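Local structure of bartonella effector protein (Bep) substrate of VirB T4SS (Bartonella sp. AR 15-3, 4M16) at residues 64-69 against 75-80; 93-98 against 154-159. The protein probably transfers AMP from ATP to tyrosine or threonine residues of target proteins through its N-terminal Fic domain, the piece described here. All coordinates share one frame; numbering follows the deposited sequence.

How the contacts relate
Both contacts lie in the Fic domain, and they share a border: H66 of contact 1 sends NE2 to A157 O of contact 2 and stacks on F155. Contact 1 is the more buried of the two. It ties helix 59-70 to the loop that follows it, a local link made by one straight hydrogen bond and tight backbone packing. Contact 2, partly buried, brings together pieces far apart in sequence, the chain leaving the 85-86/92-93 hairpin and the loop ahead of helix 159-174. There the chemistry is methionine against arginine, all van der Waals; no hydrogen bond joins its two segments, while N159 bonds F155 inside 154-159. The centres of the contacts lie about 12 Å apart.

Contact 1. Residues 64-69 against 75-80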
# COMPACT_ATOMS: atom_id res chain seq x y z
N TYR A 64 -6.85 0.61 9.47
CA TYR A 64 -6.33 0.96 10.76
C TYR A 64 -4.88 1.49 10.61
O TYR A 64 -4.54 2.53 11.15
CB TYR A 64 -6.37 -0.25 11.72
CG TYR A 64 -5.49 -0.10 12.91
CD1 TYR A 64 -5.93 0.56 14.07
CD2 TYR A 64 -4.22 -0.66 12.93
CE1 TYR A 64 -5.13 0.67 15.19
CE2 TYR A 64 -3.39 -0.55 14.05
CZ TYR A 64 -3.85 0.12 15.17
OH TYR A 64 -3.04 0.25 16.27
N LEU A 65 -4.05 0.71 9.91
CA LEU A 65 -2.66 1.11 9.67
C LEU A 65 -2.53 2.43 8.88
O LEU A 65 -1.69 3.26 9.20
CB LEU A 65 -1.88 -0.01 8.95
CG LEU A 65 -1.53 -1.28 9.69
CD1 LEU A 65 -0.92 -2.33 8.74
CD2 LEU A 65 -0.64 -1.02 10.86
N HIS A 66 -3.36 2.62 7.86
CA HIS A 66 -3.32 3.87 7.10
C HIS A 66 -3.67 5.07 7.98
O HIS A 66 -3.02 6.12 7.87
CB HIS A 66 -4.27 3.77 5.91
CG HIS A 66 -4.10 4.87 4.92
ND1 HIS A 66 -4.82 6.03 4.98
CD2 HIS A 66 -3.30 4.97 3.84
CE1 HIS A 66 -4.50 6.79 3.97
NE2 HIS A 66 -3.57 6.18 3.27
N LYS A 67 -4.69 4.91 8.83
CA LYS A 67 -5.09 5.93 9.82
C LYS A 67 -3.92 6.23 10.77
O LYS A 67 -3.63 7.41 11.07
CB LYS A 67 -6.36 5.49 10.58
CG LYS A 67 -6.71 6.27 11.84
CD LYS A 67 -7.31 7.61 11.55
CE LYS A 67 -7.79 8.31 12.83
NZ LYS A 67 -9.11 7.82 13.30
N ARG A 68 -3.25 5.20 11.27
CA ARG A 68 -2.06 5.43 12.10
C ARG A 68 -0.95 6.22 11.41
O ARG A 68 -0.37 7.17 11.99
CB ARG A 68 -1.46 4.09 12.59
CG ARG A 68 -2.31 3.35 13.64
CD ARG A 68 -2.34 4.06 14.99
NE ARG A 68 -0.99 4.21 15.53
CZ ARG A 68 -0.28 3.25 16.12
NH1 ARG A 68 -0.79 2.04 16.32
NH2 ARG A 68 0.96 3.51 16.51
N LEU A 69 -0.66 5.79 10.18
CA LEU A 69 0.45 6.34 9.40
C LEU A 69 0.22 7.78 8.97
O LEU A 69 1.16 8.53 8.93
CB LEU A 69 0.74 5.50 8.15
CG LEU A 69 1.43 4.16 8.40
CD1 LEU A 69 1.35 3.17 7.20
CD2 LEU A 69 2.84 4.39 8.82
N GLU A 75 -7.37 14.25 6.92
CA GLU A 75 -8.71 13.99 7.41
C GLU A 75 -9.22 12.65 6.94
O GLU A 75 -10.01 12.01 7.65
CB GLU A 75 -9.69 15.11 6.98
CG GLU A 75 -9.45 16.44 7.64
CD GLU A 75 -10.40 17.53 7.13
OE1 GLU A 75 -11.61 17.26 6.94
OE2 GLU A 75 -9.91 18.67 6.93
N TRP A 76 -8.78 12.21 5.76
CA TRP A 76 -9.30 11.02 5.11
C TRP A 76 -8.44 9.79 5.39
O TRP A 76 -8.71 8.72 4.84
CB TRP A 76 -9.49 11.24 3.58
CG TRP A 76 -8.31 11.89 2.92
CD1 TRP A 76 -8.19 13.21 2.60
CD2 TRP A 76 -7.11 11.27 2.46
NE1 TRP A 76 -6.99 13.46 2.01
CE2 TRP A 76 -6.31 12.28 1.89
CE3 TRP A 76 -6.66 9.96 2.43
CZ2 TRP A 76 -5.07 12.03 1.34
CZ3 TRP A 76 -5.43 9.70 1.88
CH2 TRP A 76 -4.61 10.74 1.39
N ALA A 77 -7.40 9.90 6.23
CA ALA A 77 -6.58 8.68 6.56
C ALA A 77 -7.50 7.57 7.11
O ALA A 77 -8.37 7.80 7.96
CB ALA A 77 -5.45 9.03 7.56
N GLY A 78 -7.33 6.37 6.59
CA GLY A 78 -8.16 5.22 6.93
C GLY A 78 -9.38 5.03 6.05
O GLY A 78 -10.02 3.92 6.09
N TYR A 79 -9.73 6.03 5.25
CA TYR A 79 -10.92 5.99 4.43
C TYR A 79 -10.49 5.55 3.06
O TYR A 79 -9.44 5.96 2.59
CB TYR A 79 -11.61 7.39 4.31
CG TYR A 79 -12.35 7.85 5.58
CD1 TYR A 79 -11.67 8.33 6.68
CD2 TYR A 79 -13.74 7.84 5.63
CE1 TYR A 79 -12.32 8.75 7.81
CE2 TYR A 79 -14.42 8.26 6.77
CZ TYR A 79 -13.70 8.72 7.85
OH TYR A 79 -14.34 9.11 8.97
N THR A 80 -11.30 4.73 2.39
CA THR A 80 -10.96 4.31 1.02
C THR A 80 -11.54 5.28 -0.01
O THR A 80 -12.59 5.94 0.21
CB THR A 80 -11.38 2.87 0.78
OG1 THR A 80 -12.79 2.71 1.04
CG2 THR A 80 -10.58 1.96 1.69
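W76, A77 and G78 fold against H66 and K67 as a type II beta turn that runs from W76 to Y79 and docks on helix 59-70 in the core of the Fic domain. W76 comes first. Its backbone points its side chain away from the helix, yet the six-membered ring swings back far enough for CZ3 to reach H66 CE1 at 3.7 Å. The two rings meet rim to rim, planes about 30° apart, neither lying over the other's face. W76 is also held from outside the turn, stacked on F74 and met edge-to-face by Y13.

A77 forms the next corner of the turn. Its CA sits 3.6 Å from H66 ND1, at the edge of the imidazole, while its CB lies 3.8 Å from H66 O on the helix backbone. On the side of its carbonyl, A77 O approaches K67 CD at 3.7 Å; the lysine chain bends at chi2 (76°), which lays its aliphatic part near this oxygen before the amine leads off elsewhere.

G78 brings the turn closest to the helix, its CA 4.3 Å from K67 CA, and having no side chain it fits beside K67 CB. Its positive phi is the one a type II turn needs at this corner. G78 N gives H66 ND1 a nearly straight hydrogen bond of 3.0 Å (166° at the hydrogen), arriving near the ring plane. Since H66 NE2 bonds to A157 O, the imidazole is gripped at both nitrogens and its rotation is fixed, consistent with a neutral ring protonated at NE2. F155 stacks on the same ring. Y79 N closes the turn on W76 O at 2.9 Å.

Contact 2. Residues 93-98 against 154-159; sequences AQMSMM and PFRAGN
The loop that carries a degenerate form of the Fic signature, HPFRAGN from H153 to N159 with alanine at the usual acidic position, meets the chain coming off the 85-86/92-93 hairpin where M95 and M98 reach R156. M95 holds CG opposite its own N (chi1 -173°) and bends at chi2, which carries it obliquely across the arginine: M95 CG touches R156 CD at 3.8 Å, and the terminal methyl CE lies over one face of the guanidinium, toward its rim, 3.8 Å from R156 NE. The contact is methyl to flat cation, over part of one face. M98 comes in across the same residue at about a right angle, but it is modelled in two conformers and its close approach to R156 O is doubtful.

Behind this surface the loop holds its own shape. N159 OD1 takes F155 N on a lone pair at 2.9 Å, and N159 ND2 returns a bond to F155 O at 2.8 Å, from above the carbonyl plane. G158 is the N-cap of helix 159-174. A signature loop ahead of a helix is the textbook Fic arrangement, and the 85-86/92-93 hairpin probably takes the place of the flap of Fic proteins.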
# COMPACT_ATOMS: atom_id res chain seq x y z
N ALA A 93 -15.01 15.23 -1.85
CA ALA A 93 -13.97 14.80 -2.75
C ALA A 93 -14.15 13.35 -3.08
O ALA A 93 -14.75 12.55 -2.31
CB ALA A 93 -12.60 15.07 -2.14
N GLN A 94 -13.60 13.00 -4.24
CA GLN A 94 -13.72 11.68 -4.77
C GLN A 94 -12.57 11.38 -5.70
O GLN A 94 -11.99 12.27 -6.28
CB GLN A 94 -15.04 11.51 -5.52
CG GLN A 94 -15.31 10.04 -5.69
CD GLN A 94 -16.75 9.80 -5.94
OE1 GLN A 94 -17.45 10.68 -6.53
NE2 GLN A 94 -17.25 8.68 -5.41
N MET A 95 -12.18 10.11 -5.76
CA MET A 95 -11.12 9.72 -6.68
C MET A 95 -11.40 8.35 -7.26
O MET A 95 -10.75 7.40 -6.88
CB MET A 95 -9.78 9.75 -5.95
CG MET A 95 -8.57 9.51 -6.84
SD MET A 95 -8.29 10.99 -7.81
CE MET A 95 -6.56 10.86 -8.20
N SER A 96 -12.37 8.25 -8.14
CA SER A 96 -12.73 6.90 -8.70
C SER A 96 -11.58 6.28 -9.54
O SER A 96 -11.38 5.05 -9.56
CB SER A 96 -14.05 6.96 -9.49
OG SER A 96 -15.10 7.36 -8.61
N MET A 97 -10.86 7.11 -10.27
CA MET A 97 -9.84 6.63 -11.19
C MET A 97 -8.45 7.15 -10.82
O MET A 97 -8.27 8.33 -10.54
CB MET A 97 -10.20 7.04 -12.64
CG MET A 97 -11.39 6.28 -13.18
SD MET A 97 -11.62 6.45 -14.94
CE MET A 97 -12.15 8.15 -14.96
N MET A 98 -7.50 6.22 -10.79
CA MET A 98 -6.09 6.50 -10.53
C MET A 98 -5.24 5.62 -11.43
O MET A 98 -5.59 4.48 -11.73
CB MET A 98 -5.77 6.21 -9.07
CG MET A 98 -6.60 7.02 -8.11
SD MET A 98 -5.89 7.10 -6.44
CE MET A 98 -4.54 8.28 -6.66
N PRO A 154 -6.36 1.18 -2.71
CA PRO A 154 -7.63 1.62 -2.19
C PRO A 154 -7.68 3.02 -1.53
O PRO A 154 -8.76 3.47 -1.27
CB PRO A 154 -7.94 0.56 -1.11
CG PRO A 154 -6.61 0.10 -0.63
CD PRO A 154 -5.78 0.09 -1.90
N PHE A 155 -6.54 3.62 -1.19
CA PHE A 155 -6.49 4.99 -0.59
C PHE A 155 -6.17 6.10 -1.59
O PHE A 155 -5.55 5.85 -2.62
CB PHE A 155 -5.47 5.01 0.58
CG PHE A 155 -5.70 3.93 1.58
CD1 PHE A 155 -6.73 4.01 2.49
CD2 PHE A 155 -4.90 2.78 1.58
CE1 PHE A 155 -6.98 2.95 3.38
CE2 PHE A 155 -5.14 1.74 2.45
CZ PHE A 155 -6.16 1.84 3.40
N ARG A 156 -6.55 7.36 -1.27
CA ARG A 156 -6.15 8.47 -2.11
C ARG A 156 -4.65 8.53 -2.32
O ARG A 156 -4.18 8.79 -3.42
CB ARG A 156 -6.70 9.82 -1.59
CG ARG A 156 -6.29 11.01 -2.42
CD ARG A 156 -6.71 10.88 -3.86
NE ARG A 156 -6.24 12.02 -4.59
CZ ARG A 156 -4.98 12.24 -5.00
NH1 ARG A 156 -3.95 11.41 -4.71
NH2 ARG A 156 -4.72 13.32 -5.64
N ALA A 157 -3.89 8.27 -1.28
CA ALA A 157 -2.45 8.27 -1.35
C ALA A 157 -1.92 7.48 -0.13
O ALA A 157 -2.68 7.15 0.78
CB ALA A 157 -1.90 9.70 -1.30
N GLY A 158 -0.62 7.16 -0.12
CA GLY A 158 -0.08 6.44 1.00
C GLY A 158 -0.26 4.93 0.87
O GLY A 158 0.05 4.16 1.79
N ASN A 159 -0.69 4.49 -0.29
CA ASN A 159 -0.88 3.07 -0.53
C ASN A 159 0.33 2.19 -0.37
O ASN A 159 0.24 1.09 0.23
CB ASN A 159 -1.48 2.82 -1.90
CG ASN A 159 -2.93 3.34 -2.02
OD1 ASN A 159 -3.84 2.68 -1.59
ND2 ASN A 159 -3.11 4.49 -2.65